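Local coordinates for protein SusD homolog (PDB 3EHM) that probably binds mucin O-glycans as a SusD-like outer membrane lipoprotein of a gut Bacteroides, helping the bacterium to use them as nutrients, at residues P48-Q53 with N265-T270; A204-L209 with Y340-S345; A262-N265 with T270-G273; D281-P286 with T416-D421; D421-N426 with Q430-Q435. All coordinates share one frame; numbering follows the deposited sequence.

Contact 1: P48-Q53 with N265-T270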
# COMPACT_ATOMS: atom_id res chain seq x y z
N PRO A 48 -18.04 -3.45 -1.78
CA PRO A 48 -16.73 -3.00 -1.32
C PRO A 48 -15.60 -3.80 -1.96
O PRO A 48 -14.50 -3.29 -2.15
CB PRO A 48 -16.81 -3.20 0.19
CG PRO A 48 -18.27 -2.95 0.46
CD PRO A 48 -18.94 -3.72 -0.65
N GLY A 49 -15.89 -5.06 -2.29
CA GLY A 49 -14.90 -5.92 -2.91
C GLY A 49 -14.54 -5.46 -4.32
O GLY A 49 -13.39 -5.57 -4.74
N ASN A 50 -15.53 -4.95 -5.05
CA ASN A 50 -15.26 -4.44 -6.39
C ASN A 50 -14.34 -3.24 -6.22
O ASN A 50 -13.41 -3.04 -7.01
CB ASN A 50 -16.55 -4.00 -7.10
CG ASN A 50 -17.47 -5.17 -7.47
OD1 ASN A 50 -17.04 -6.31 -7.54
ND2 ASN A 50 -18.74 -4.86 -7.72
N ASP A 51 -14.58 -2.44 -5.19
CA ASP A 51 -13.76 -1.25 -4.94
C ASP A 51 -12.32 -1.64 -4.62
O ASP A 51 -11.38 -1.04 -5.13
CB ASP A 51 -14.34 -0.43 -3.79
CG ASP A 51 -15.71 0.15 -4.10
OD1 ASP A 51 -16.30 0.76 -3.18
OD2 ASP A 51 -16.20 0.02 -5.24
N LEU A 52 -12.14 -2.64 -3.76
CA LEU A 52 -10.80 -3.08 -3.36
C LEU A 52 -10.03 -3.63 -4.56
O LEU A 52 -8.80 -3.55 -4.60
CB LEU A 52 -10.90 -4.16 -2.28
CG LEU A 52 -9.55 -4.56 -1.67
CD1 LEU A 52 -8.98 -3.37 -0.90
CD2 LEU A 52 -9.74 -5.75 -0.74
N GLN A 53 -10.75 -4.20 -5.52
CA GLN A 53 -10.10 -4.72 -6.73
C GLN A 53 -9.41 -3.56 -7.43
O GLN A 53 -8.25 -3.66 -7.86
CB GLN A 53 -11.13 -5.32 -7.68
CG GLN A 53 -11.34 -6.81 -7.54
CD GLN A 53 -12.13 -7.39 -8.70
OE1 GLN A 53 -12.02 -8.58 -9.01
NE2 GLN A 53 -12.93 -6.55 -9.36
N ASN A 265 -12.72 -15.50 -3.77
CA ASN A 265 -13.64 -16.64 -3.83
C ASN A 265 -14.84 -16.53 -4.75
O ASN A 265 -15.23 -17.51 -5.37
CB ASN A 265 -14.13 -16.98 -2.42
CG ASN A 265 -13.00 -17.33 -1.48
OD1 ASN A 265 -12.07 -18.06 -1.84
ND2 ASN A 265 -13.08 -16.83 -0.25
N GLU A 266 -15.45 -15.35 -4.82
CA GLU A 266 -16.63 -15.17 -5.66
C GLU A 266 -16.30 -15.12 -7.15
O GLU A 266 -16.86 -15.88 -7.94
CB GLU A 266 -17.38 -13.91 -5.26
CG GLU A 266 -17.97 -13.94 -3.85
CD GLU A 266 -18.89 -15.13 -3.62
OE1 GLU A 266 -19.68 -15.47 -4.53
OE2 GLU A 266 -18.83 -15.73 -2.52
N TYR A 267 -15.40 -14.22 -7.52
CA TYR A 267 -15.03 -14.05 -8.92
C TYR A 267 -13.89 -14.98 -9.36
O TYR A 267 -13.68 -15.19 -10.56
CB TYR A 267 -14.63 -12.60 -9.19
CG TYR A 267 -15.64 -11.56 -8.75
CD1 TYR A 267 -17.01 -11.77 -8.91
CD2 TYR A 267 -15.22 -10.34 -8.22
CE1 TYR A 267 -17.94 -10.79 -8.54
CE2 TYR A 267 -16.14 -9.35 -7.86
CZ TYR A 267 -17.50 -9.59 -8.02
OH TYR A 267 -18.40 -8.60 -7.69
N ASN A 268 -13.15 -15.51 -8.39
CA ASN A 268 -12.03 -16.40 -8.67
C ASN A 268 -11.01 -15.69 -9.54
O ASN A 268 -10.46 -16.27 -10.48
CB ASN A 268 -12.53 -17.66 -9.38
CG ASN A 268 -13.31 -18.56 -8.47
OD1 ASN A 268 -14.47 -18.90 -8.75
ND2 ASN A 268 -12.70 -18.95 -7.36
N GLU A 269 -10.74 -14.43 -9.21
CA GLU A 269 -9.81 -13.62 -9.98
C GLU A 269 -8.51 -13.27 -9.26
O GLU A 269 -7.49 -13.06 -9.90
CB GLU A 269 -10.52 -12.34 -10.46
CG GLU A 269 -11.75 -12.63 -11.33
CD GLU A 269 -12.51 -11.38 -11.75
OE1 GLU A 269 -12.68 -10.46 -10.92
OE2 GLU A 269 -12.96 -11.33 -12.92
N THR A 270 -8.53 -13.21 -7.93
CA THR A 270 -7.31 -12.87 -7.21
C THR A 270 -6.59 -14.09 -6.64
O THR A 270 -7.16 -14.86 -5.87
CB THR A 270 -7.60 -11.87 -6.08
OG1 THR A 270 -8.03 -10.63 -6.65
CG2 THR A 270 -6.34 -11.62 -5.24
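In the helical SusD-like fold, the turn that carries the chain out of helix 261-266 leans on helix 47-57, and Y267 of this turn reaches N50 on that helix. Y267 OH donates a hydrogen bond of 2.7 Å to N50 OD1. The hydroxyl lies in the carbonyl plane, on a lone pair, at a C=O...donor angle of 129°, and the amide sits at the edge of the ring, the two planes only 18° apart. N50 is placed for this by its first torsion, with CG anti to the carbonyl carbon (chi1 -70°). OD1 also stands 3.2 Å from Y267 CE2, so it meets the hydroxyl and the ring edge together. A phenylalanine in place of Y267 would probably keep the ring in the turn but leave N50 OD1 without its donor and the amide freer to rotate. Deeper in, the extended side chains of Q53 and E269 cross at about a right angle with their flat ends nearly coplanar. As modelled, Q53 OE1 and E269 OE1 are 2.8 Å apart, a spacing that could be a hydrogen bond if the amide were turned over. N268, with positive phi, ends the helical path, and its carbonyl accepts from N70 beyond strand 67-69. K318 binds Y267 O, while D51, on another side of helix 47-57, bonds Y90 of helix 85-110.

Contact 2: A204-L209 with Y340-S345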
# COMPACT_ATOMS: atom_id res chain seq x y z
N ALA A 204 -0.65 8.85 13.99
CA ALA A 204 -0.32 10.11 13.32
C ALA A 204 1.19 10.30 13.16
O ALA A 204 1.66 10.72 12.11
CB ALA A 204 -0.91 11.29 14.10
N ASN A 205 1.94 10.00 14.22
CA ASN A 205 3.39 10.14 14.17
C ASN A 205 4.03 9.08 13.28
O ASN A 205 5.08 9.30 12.69
CB ASN A 205 4.00 10.03 15.58
CG ASN A 205 3.75 11.26 16.42
OD1 ASN A 205 3.77 12.39 15.93
ND2 ASN A 205 3.53 11.04 17.71
N SER A 206 3.39 7.91 13.20
CA SER A 206 3.91 6.83 12.36
C SER A 206 3.74 7.23 10.90
O SER A 206 4.61 6.96 10.06
CB SER A 206 3.15 5.53 12.65
OG SER A 206 3.29 5.17 14.02
N LEU A 207 2.62 7.88 10.60
CA LEU A 207 2.35 8.33 9.24
C LEU A 207 3.35 9.43 8.92
O LEU A 207 3.85 9.52 7.79
CB LEU A 207 0.92 8.87 9.13
CG LEU A 207 0.38 8.97 7.70
CD1 LEU A 207 0.19 7.57 7.14
CD2 LEU A 207 -0.95 9.73 7.69
N MSE A 208 3.65 10.27 9.91
CA MSE A 208 4.61 11.36 9.75
C MSE A 208 5.97 10.74 9.41
O MSE A 208 6.68 11.21 8.52
CB MSE A 208 4.72 12.15 11.06
CG MSE A 208 5.54 13.43 10.97
SE MSE A 208 5.65 14.33 12.71
CE MSE A 208 3.76 14.60 13.00
N LEU A 209 6.33 9.67 10.13
CA LEU A 209 7.59 8.97 9.90
C LEU A 209 7.64 8.40 8.48
O LEU A 209 8.64 8.53 7.77
CB LEU A 209 7.76 7.84 10.92
CG LEU A 209 8.97 6.91 10.73
CD1 LEU A 209 10.27 7.69 10.86
CD2 LEU A 209 8.91 5.81 11.78
N TYR A 340 -5.14 -3.89 7.02
CA TYR A 340 -4.19 -3.12 7.80
C TYR A 340 -3.82 -1.75 7.24
O TYR A 340 -3.49 -1.63 6.06
CB TYR A 340 -2.92 -3.95 7.97
CG TYR A 340 -3.16 -5.31 8.58
CD1 TYR A 340 -3.24 -5.47 9.96
CD2 TYR A 340 -3.30 -6.44 7.77
CE1 TYR A 340 -3.45 -6.73 10.52
CE2 TYR A 340 -3.51 -7.69 8.32
CZ TYR A 340 -3.58 -7.83 9.69
OH TYR A 340 -3.77 -9.08 10.24
N TRP A 341 -3.86 -0.75 8.11
CA TRP A 341 -3.50 0.63 7.75
C TRP A 341 -2.03 0.87 8.05
O TRP A 341 -1.30 1.46 7.25
CB TRP A 341 -4.32 1.63 8.57
CG TRP A 341 -5.77 1.74 8.22
CD1 TRP A 341 -6.48 0.98 7.34
CD2 TRP A 341 -6.71 2.67 8.79
NE1 TRP A 341 -7.80 1.37 7.33
CE2 TRP A 341 -7.97 2.40 8.21
CE3 TRP A 341 -6.60 3.69 9.73
CZ2 TRP A 341 -9.11 3.13 8.54
CZ3 TRP A 341 -7.73 4.42 10.07
CH2 TRP A 341 -8.98 4.13 9.47
N PHE A 342 -1.59 0.44 9.23
CA PHE A 342 -0.20 0.63 9.64
C PHE A 342 0.16 -0.38 10.73
O PHE A 342 -0.55 -0.51 11.72
CB PHE A 342 -0.01 2.05 10.16
CG PHE A 342 1.41 2.55 10.06
CD1 PHE A 342 2.44 1.95 10.78
CD2 PHE A 342 1.73 3.62 9.21
CE1 PHE A 342 3.76 2.40 10.67
CE2 PHE A 342 3.04 4.07 9.09
CZ PHE A 342 4.06 3.46 9.82
N ARG A 343 1.27 -1.09 10.54
CA ARG A 343 1.70 -2.09 11.51
C ARG A 343 3.05 -1.77 12.12
O ARG A 343 3.86 -1.06 11.53
CB ARG A 343 1.74 -3.47 10.87
CG ARG A 343 0.50 -3.78 10.03
CD ARG A 343 0.39 -5.26 9.73
NE ARG A 343 0.01 -6.03 10.91
CZ ARG A 343 -0.24 -7.34 10.90
NH1 ARG A 343 -0.17 -8.01 9.76
NH2 ARG A 343 -0.58 -7.96 12.02
N ALA A 344 3.30 -2.32 13.30
CA ALA A 344 4.55 -2.09 14.01
C ALA A 344 5.79 -2.45 13.19
O ALA A 344 6.80 -1.75 13.24
CB ALA A 344 4.55 -2.86 15.33
N SER A 345 5.72 -3.54 12.43
CA SER A 345 6.87 -3.94 11.64
C SER A 345 7.32 -2.84 10.68
O SER A 345 8.52 -2.64 10.49
CB SER A 345 6.58 -5.24 10.87
OG SER A 345 5.47 -5.10 10.00
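S206 of helix 197-215 presses its CB onto one face of the F342 ring, at the classic beta bulge where W341 and F342 both face A246 of the antiparallel strand 246-248. The approach is a CH-pi contact: S206 CB stands 3.7 Å from the centroid of the F342 ring, 15° off the ring normal. It is shifted toward the rim, with F342 CZ its nearest ring atom at 3.6 Å. The phenyl group gets there because CG is anti to the backbone N (chi1 -155°), which sends the ring out from the corner of the chain toward the helix. The backbone N of L207 approaches the ring obliquely, 4.1 Å from F342 CE2. The serine hydroxyl does not compete for this face. OG lies beside its own backbone N, where it bonds K202 O one turn back and I239 N, so the polar end is satisfied and the methylene is what meets the ring. Around the pair, L207 packs on I131 and L134 of helix 116-140, and F342 and L209 both touch T347 and L350 of helix 344-356. The contact thus ties helix 197-215 to the junction of a strand and a helix in the buried interior. On the same side of the ring as S206 CB, S206 O stands above the rim, 3.4 Å from F342 CE2.

Contact 3: A262-N265 with T270-G273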
# COMPACT_ATOMS: atom_id res chain seq x y z
N ALA A 262 -14.65 -11.26 -2.24
CA ALA A 262 -15.33 -11.22 -3.54
C ALA A 262 -14.39 -11.62 -4.69
O ALA A 262 -14.71 -12.51 -5.47
CB ALA A 262 -15.88 -9.82 -3.79
N SER A 263 -13.23 -10.98 -4.78
CA SER A 263 -12.30 -11.30 -5.85
C SER A 263 -11.59 -12.65 -5.70
O SER A 263 -11.31 -13.33 -6.69
CB SER A 263 -11.26 -10.19 -6.00
OG SER A 263 -10.46 -10.42 -7.15
N VAL A 264 -11.30 -13.05 -4.46
CA VAL A 264 -10.63 -14.32 -4.23
C VAL A 264 -11.54 -15.53 -4.40
O VAL A 264 -11.20 -16.48 -5.11
CB VAL A 264 -10.00 -14.39 -2.80
CG1 VAL A 264 -9.53 -15.80 -2.50
CG2 VAL A 264 -8.82 -13.42 -2.71
N ASN A 265 -12.72 -15.50 -3.77
CA ASN A 265 -13.64 -16.64 -3.83
C ASN A 265 -14.84 -16.53 -4.75
O ASN A 265 -15.23 -17.51 -5.37
CB ASN A 265 -14.13 -16.98 -2.42
CG ASN A 265 -13.00 -17.33 -1.48
OD1 ASN A 265 -12.07 -18.06 -1.84
ND2 ASN A 265 -13.08 -16.83 -0.25
N THR A 270 -8.53 -13.21 -7.93
CA THR A 270 -7.31 -12.87 -7.21
C THR A 270 -6.59 -14.09 -6.64
O THR A 270 -7.16 -14.86 -5.87
CB THR A 270 -7.60 -11.87 -6.08
OG1 THR A 270 -8.03 -10.63 -6.65
CG2 THR A 270 -6.34 -11.62 -5.24
N ARG A 271 -5.33 -14.25 -7.03
CA ARG A 271 -4.51 -15.38 -6.60
C ARG A 271 -3.13 -14.89 -6.16
O ARG A 271 -2.83 -13.70 -6.24
CB ARG A 271 -4.38 -16.37 -7.76
CG ARG A 271 -5.72 -16.96 -8.22
CD ARG A 271 -6.25 -17.94 -7.18
NE ARG A 271 -7.51 -18.60 -7.56
CZ ARG A 271 -8.72 -18.20 -7.17
NH1 ARG A 271 -8.85 -17.14 -6.39
NH2 ARG A 271 -9.79 -18.90 -7.53
N MSE A 272 -2.29 -15.81 -5.68
CA MSE A 272 -0.94 -15.47 -5.22
C MSE A 272 -0.06 -14.97 -6.37
O MSE A 272 0.00 -15.59 -7.43
CB MSE A 272 -0.28 -16.69 -4.57
CG MSE A 272 1.12 -16.44 -4.03
SE MSE A 272 1.93 -18.05 -3.30
CE MSE A 272 2.07 -19.07 -4.94
N GLY A 273 0.61 -13.84 -6.14
CA GLY A 273 1.47 -13.26 -7.16
C GLY A 273 2.84 -13.91 -7.27
O GLY A 273 3.37 -14.44 -6.30
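S263 O, in a wider, pi-type turn of helix 261-266, accepts two backbone N-H groups where the chain doubles back into strand 270-272. T270 N is 3.0 Å from S263 O with an N-H...O angle of 164°, though it sits well above the carbonyl plane, and E269 N completes the grip. This helix-turn-strand link therefore begins the strand directly against the helix that precedes it. At the next residue, V264 O is taken by a side chain. R271 points its CB away from the helix, but the chain bends at its second torsion (chi2 -72°) and swings the guanidinium back. R271 NH1 then donates to V264 O over 2.8 Å, on an in-plane lone pair and close to the guanidinium plane. The same nitrogen reaches R271's own neighbour, T270 O, from above the carbonyl plane, so one NH1 joins helix and strand. R271 NH2 bonds K326 O, which holds the far end of the group. Beside these polar links, V264 CG2 lies 3.9 Å from T270 CB, and S263 and T270 both rest on L57 of helix 47-57. The hydroxyls of S263 and T270 are modelled so close that their pairing is doubtful. R271 also pairs through its backbone with G68 in the antiparallel strand 67-69. The methyl groups add a last touch, V264 CG2 to T270 CG2 at 4.0 Å.

Contact 4: D281-P286 with T416-D421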
# COMPACT_ATOMS: atom_id res chain seq x y z
N ASP A 281 9.51 -18.20 -1.34
CA ASP A 281 10.08 -19.52 -1.63
C ASP A 281 11.60 -19.53 -1.51
O ASP A 281 12.17 -20.34 -0.78
CB ASP A 281 9.70 -19.95 -3.05
CG ASP A 281 10.22 -21.34 -3.40
OD1 ASP A 281 9.61 -22.33 -2.95
OD2 ASP A 281 11.26 -21.44 -4.09
N GLY A 282 12.26 -18.61 -2.22
CA GLY A 282 13.71 -18.55 -2.18
C GLY A 282 14.31 -18.28 -0.81
O GLY A 282 15.39 -18.77 -0.48
N TYR A 283 13.60 -17.49 -0.00
CA TYR A 283 14.07 -17.15 1.33
C TYR A 283 13.65 -18.19 2.37
O TYR A 283 13.96 -18.05 3.55
CB TYR A 283 13.50 -15.79 1.76
CG TYR A 283 14.04 -14.57 1.03
CD1 TYR A 283 13.48 -13.31 1.27
CD2 TYR A 283 15.12 -14.66 0.15
CE1 TYR A 283 13.98 -12.17 0.65
CE2 TYR A 283 15.64 -13.51 -0.47
CZ TYR A 283 15.06 -12.27 -0.21
OH TYR A 283 15.55 -11.12 -0.80
N LYS A 284 12.97 -19.24 1.92
CA LYS A 284 12.49 -20.27 2.84
C LYS A 284 11.73 -19.56 3.97
O LYS A 284 11.94 -19.82 5.16
CB LYS A 284 13.67 -21.08 3.40
CG LYS A 284 14.42 -21.88 2.34
CD LYS A 284 15.39 -22.88 2.97
CE LYS A 284 15.92 -23.87 1.93
NZ LYS A 284 16.73 -24.97 2.54
N ASP A 285 10.83 -18.67 3.55
CA ASP A 285 10.03 -17.85 4.45
C ASP A 285 8.79 -18.57 4.99
O ASP A 285 7.93 -19.00 4.22
CB ASP A 285 9.57 -16.60 3.69
CG ASP A 285 9.33 -15.41 4.59
OD1 ASP A 285 8.67 -15.56 5.64
OD2 ASP A 285 9.80 -14.31 4.24
N PRO A 286 8.69 -18.71 6.32
CA PRO A 286 7.53 -19.38 6.92
C PRO A 286 6.24 -18.59 6.72
O PRO A 286 5.14 -19.08 7.01
CB PRO A 286 7.92 -19.48 8.39
CG PRO A 286 8.74 -18.23 8.60
CD PRO A 286 9.61 -18.22 7.37
N THR A 416 19.19 -9.79 -3.81
CA THR A 416 19.82 -9.95 -2.51
C THR A 416 19.14 -10.99 -1.61
O THR A 416 18.05 -11.47 -1.91
CB THR A 416 19.86 -8.59 -1.77
OG1 THR A 416 20.68 -8.68 -0.61
CG2 THR A 416 18.45 -8.16 -1.37
N SER A 417 19.80 -11.31 -0.50
CA SER A 417 19.30 -12.28 0.47
C SER A 417 18.81 -11.59 1.75
O SER A 417 18.93 -10.38 1.89
CB SER A 417 20.43 -13.24 0.85
OG SER A 417 21.44 -12.54 1.54
N PRO A 418 18.24 -12.37 2.69
CA PRO A 418 17.73 -11.82 3.95
C PRO A 418 18.83 -11.41 4.93
O PRO A 418 18.68 -10.43 5.66
CB PRO A 418 16.90 -12.97 4.52
CG PRO A 418 16.54 -13.79 3.32
CD PRO A 418 17.83 -13.77 2.54
N LYS A 419 19.93 -12.15 4.94
CA LYS A 419 21.02 -11.86 5.87
C LYS A 419 21.64 -10.49 5.63
O LYS A 419 22.10 -10.19 4.53
CB LYS A 419 22.09 -12.96 5.80
CG LYS A 419 23.16 -12.84 6.87
CD LYS A 419 24.15 -13.99 6.79
CE LYS A 419 25.26 -13.83 7.81
NZ LYS A 419 26.28 -14.90 7.65
N TRP A 420 21.67 -9.68 6.67
CA TRP A 420 22.20 -8.32 6.57
C TRP A 420 23.62 -8.21 6.02
O TRP A 420 23.87 -7.39 5.14
CB TRP A 420 22.12 -7.64 7.94
CG TRP A 420 22.59 -6.22 7.92
CD1 TRP A 420 23.83 -5.77 8.27
CD2 TRP A 420 21.85 -5.08 7.50
NE1 TRP A 420 23.90 -4.41 8.09
CE2 TRP A 420 22.70 -3.96 7.63
CE3 TRP A 420 20.54 -4.89 7.04
CZ2 TRP A 420 22.28 -2.66 7.30
CZ3 TRP A 420 20.12 -3.60 6.71
CH2 TRP A 420 20.99 -2.50 6.85
N ASP A 421 24.53 -9.03 6.53
CA ASP A 421 25.93 -8.99 6.12
C ASP A 421 26.28 -9.73 4.83
O ASP A 421 27.45 -9.80 4.45
CB ASP A 421 26.81 -9.54 7.25
CG ASP A 421 26.53 -8.88 8.59
OD1 ASP A 421 26.57 -7.63 8.65
OD2 ASP A 421 26.27 -9.60 9.58
O HOH W 1 15.71 -9.53 1.91
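Y283, just after helix 274-282, lies against P418 in the long loop before helix 429-445. K284, the next residue, turns to positive phi and closes a Schellman motif, its N bonded to D281 O. From CB outward, the tyrosine is in touch with the loop all along its length; its CG lies anti to the carbonyl carbon (chi1 -70°), which directs the ring to the loop. Y283 CB lies 4.0 Å from P418 CG, and the same proline carbon is 3.5 Å from Y283 CG. P418 CG sits over one ring face in a CH-pi contact, 15° off the ring normal and offset toward the rim. Farther out on that face P418 CD is 3.7 Å from both Y283 CD2 and Y283 CE2, the latter also nearing S417 CA. At the tip, Y283 OH donates to T416 O, 2.8 Å away at the ring edge, approaching from above the carbonyl plane. T416 itself is held through OG1 by K436 and E432 of helix 429-445, while Y283 packs on T439 and Q440 of that helix. The contact so joins the end of one helix to the buried start of a loop, T416 to P418, beside another. A water, weakly bound, stands 3.1 Å from Y283 OH and 3.3 Å from S417 O, donating to both.

Contact 5: D421-N426 with Q430-Q435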
# COMPACT_ATOMS: atom_id res chain seq x y z
N ASP A 421 24.53 -9.03 6.53
CA ASP A 421 25.93 -8.99 6.12
C ASP A 421 26.28 -9.73 4.83
O ASP A 421 27.45 -9.80 4.45
CB ASP A 421 26.81 -9.54 7.25
CG ASP A 421 26.53 -8.88 8.59
OD1 ASP A 421 26.57 -7.63 8.65
OD2 ASP A 421 26.27 -9.60 9.58
N ASP A 422 25.27 -10.27 4.15
CA ASP A 422 25.49 -11.02 2.91
C ASP A 422 25.22 -10.14 1.68
O ASP A 422 24.06 -9.88 1.34
CB ASP A 422 24.57 -12.25 2.90
CG ASP A 422 24.79 -13.14 1.69
OD1 ASP A 422 25.94 -13.52 1.42
OD2 ASP A 422 23.79 -13.47 1.01
N TYR A 423 26.28 -9.71 1.00
CA TYR A 423 26.13 -8.83 -0.16
C TYR A 423 26.40 -9.43 -1.54
O TYR A 423 27.42 -10.08 -1.76
CB TYR A 423 27.00 -7.59 0.02
CG TYR A 423 26.70 -6.86 1.30
CD1 TYR A 423 27.51 -7.01 2.42
CD2 TYR A 423 25.54 -6.10 1.41
CE1 TYR A 423 27.16 -6.41 3.63
CE2 TYR A 423 25.18 -5.51 2.62
CZ TYR A 423 25.99 -5.67 3.72
OH TYR A 423 25.61 -5.12 4.92
N THR A 424 25.48 -9.18 -2.46
CA THR A 424 25.61 -9.68 -3.82
C THR A 424 26.67 -8.87 -4.56
O THR A 424 27.36 -9.38 -5.43
CB THR A 424 24.26 -9.59 -4.56
OG1 THR A 424 23.34 -10.47 -3.91
CG2 THR A 424 24.40 -10.00 -6.01
N GLY A 425 26.79 -7.59 -4.19
CA GLY A 425 27.80 -6.75 -4.80
C GLY A 425 27.52 -6.14 -6.16
O GLY A 425 28.44 -5.62 -6.79
N ASN A 426 26.28 -6.20 -6.64
CA ASN A 426 25.97 -5.59 -7.93
C ASN A 426 25.77 -4.09 -7.68
O ASN A 426 26.26 -3.25 -8.44
CB ASN A 426 24.71 -6.20 -8.55
CG ASN A 426 24.39 -5.59 -9.90
OD1 ASN A 426 25.16 -5.72 -10.85
ND2 ASN A 426 23.24 -4.94 -10.00
N GLN A 430 25.71 0.31 0.50
CA GLN A 430 24.61 1.06 1.09
C GLN A 430 23.32 0.82 0.30
O GLN A 430 22.25 0.65 0.88
CB GLN A 430 24.92 2.56 1.12
CG GLN A 430 23.84 3.38 1.83
CD GLN A 430 24.16 4.86 1.89
OE1 GLN A 430 24.33 5.51 0.86
NE2 GLN A 430 24.24 5.40 3.10
N GLU A 431 23.43 0.79 -1.03
CA GLU A 431 22.27 0.56 -1.88
C GLU A 431 21.67 -0.82 -1.66
O GLU A 431 20.45 -0.98 -1.69
CB GLU A 431 22.64 0.72 -3.36
CG GLU A 431 22.69 2.17 -3.84
CD GLU A 431 21.31 2.76 -4.09
OE1 GLU A 431 20.57 2.21 -4.93
OE2 GLU A 431 20.97 3.78 -3.45
N GLU A 432 22.52 -1.82 -1.43
CA GLU A 432 22.02 -3.17 -1.21
C GLU A 432 21.39 -3.29 0.17
O GLU A 432 20.44 -4.04 0.36
CB GLU A 432 23.13 -4.22 -1.37
CG GLU A 432 22.58 -5.65 -1.32
CD GLU A 432 23.56 -6.70 -1.80
OE1 GLU A 432 24.62 -6.33 -2.35
OE2 GLU A 432 23.25 -7.90 -1.64
N GLN A 433 21.93 -2.54 1.13
CA GLN A 433 21.38 -2.56 2.48
C GLN A 433 19.96 -1.98 2.40
O GLN A 433 19.04 -2.49 3.04
CB GLN A 433 22.25 -1.74 3.42
CG GLN A 433 23.64 -2.34 3.61
CD GLN A 433 24.52 -1.55 4.57
OE1 GLN A 433 24.53 -0.32 4.55
NE2 GLN A 433 25.28 -2.26 5.40
N LEU A 434 19.79 -0.92 1.61
CA LEU A 434 18.46 -0.34 1.43
C LEU A 434 17.57 -1.37 0.74
O LEU A 434 16.41 -1.55 1.10
CB LEU A 434 18.52 0.93 0.57
CG LEU A 434 17.15 1.53 0.21
CD1 LEU A 434 16.45 2.01 1.48
CD2 LEU A 434 17.33 2.69 -0.76
N GLN A 435 18.13 -2.06 -0.24
CA GLN A 435 17.37 -3.07 -0.97
C GLN A 435 16.84 -4.14 -0.01
O GLN A 435 15.69 -4.57 -0.13
CB GLN A 435 18.24 -3.72 -2.05
CG GLN A 435 17.52 -4.78 -2.86
CD GLN A 435 18.40 -5.40 -3.92
OE1 GLN A 435 19.60 -5.60 -3.70
NE2 GLN A 435 17.83 -5.72 -5.07
O HOH W 2 23.87 -5.89 -5.07
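Loop 421-426, which leads into helix 429-445 of the helical SusD-like fold (TPR clan), passes beside the first turns of that helix, closest at Y423 and E432, whose CA atoms are 7.1 Å apart. G425 has positive phi (81°), where a side chain would be jammed against the preceding carbonyl; the N-H groups of T424 and G425 are directed at the helix. E432 answers with both carboxylate oxygens. Extended from the helix, it accepts T424 N on OE2 at 2.7 Å and G425 N on OE1 at 3.1 Å. Each oxygen uses its syn lone pair, and both bonds are nearly straight. A water relays OE1, weakly, to N426 N. A glutamine in place of E432 would probably leave one of the two loop N-H groups facing an amide N-H instead of an acceptor, and so weaken the loop's hold on the helix. The Y423 ring stands perpendicular to the carboxylate, with E432 CD in plane at its edge. Farther along the same edge, toward the hydroxyl, Q433 comes across obliquely and packs its CG near Y423 CE2. Q433 NE2 donates to Y423 OH over 2.9 Å, the hydroxyl lying 12° out of the amide plane.

In the fold
Contacts 1 and 3 share helix 261-266 and the turn after it: contact 3 is the local fold-back into the strand, while contact 1 anchors the same turn to a helix some 200 residues earlier. Contacts 4 and 5 likewise meet, sharing D421 and joined by T416 with E432 and S417 with D422, so one loop is tied both to the end of helix 274-282 and to helix 429-445. Contact 2 lies apart, its centre about 26 Å from that of contact 3. Contacts 2, 3 and 4 are buried, contact 1 partly so. Buried contact 2 rests on a ring face without hydrogen bonds, yet contact 3 is largely polar. Contact 4 mixes both, and surface contact 5 relies on a carboxylate.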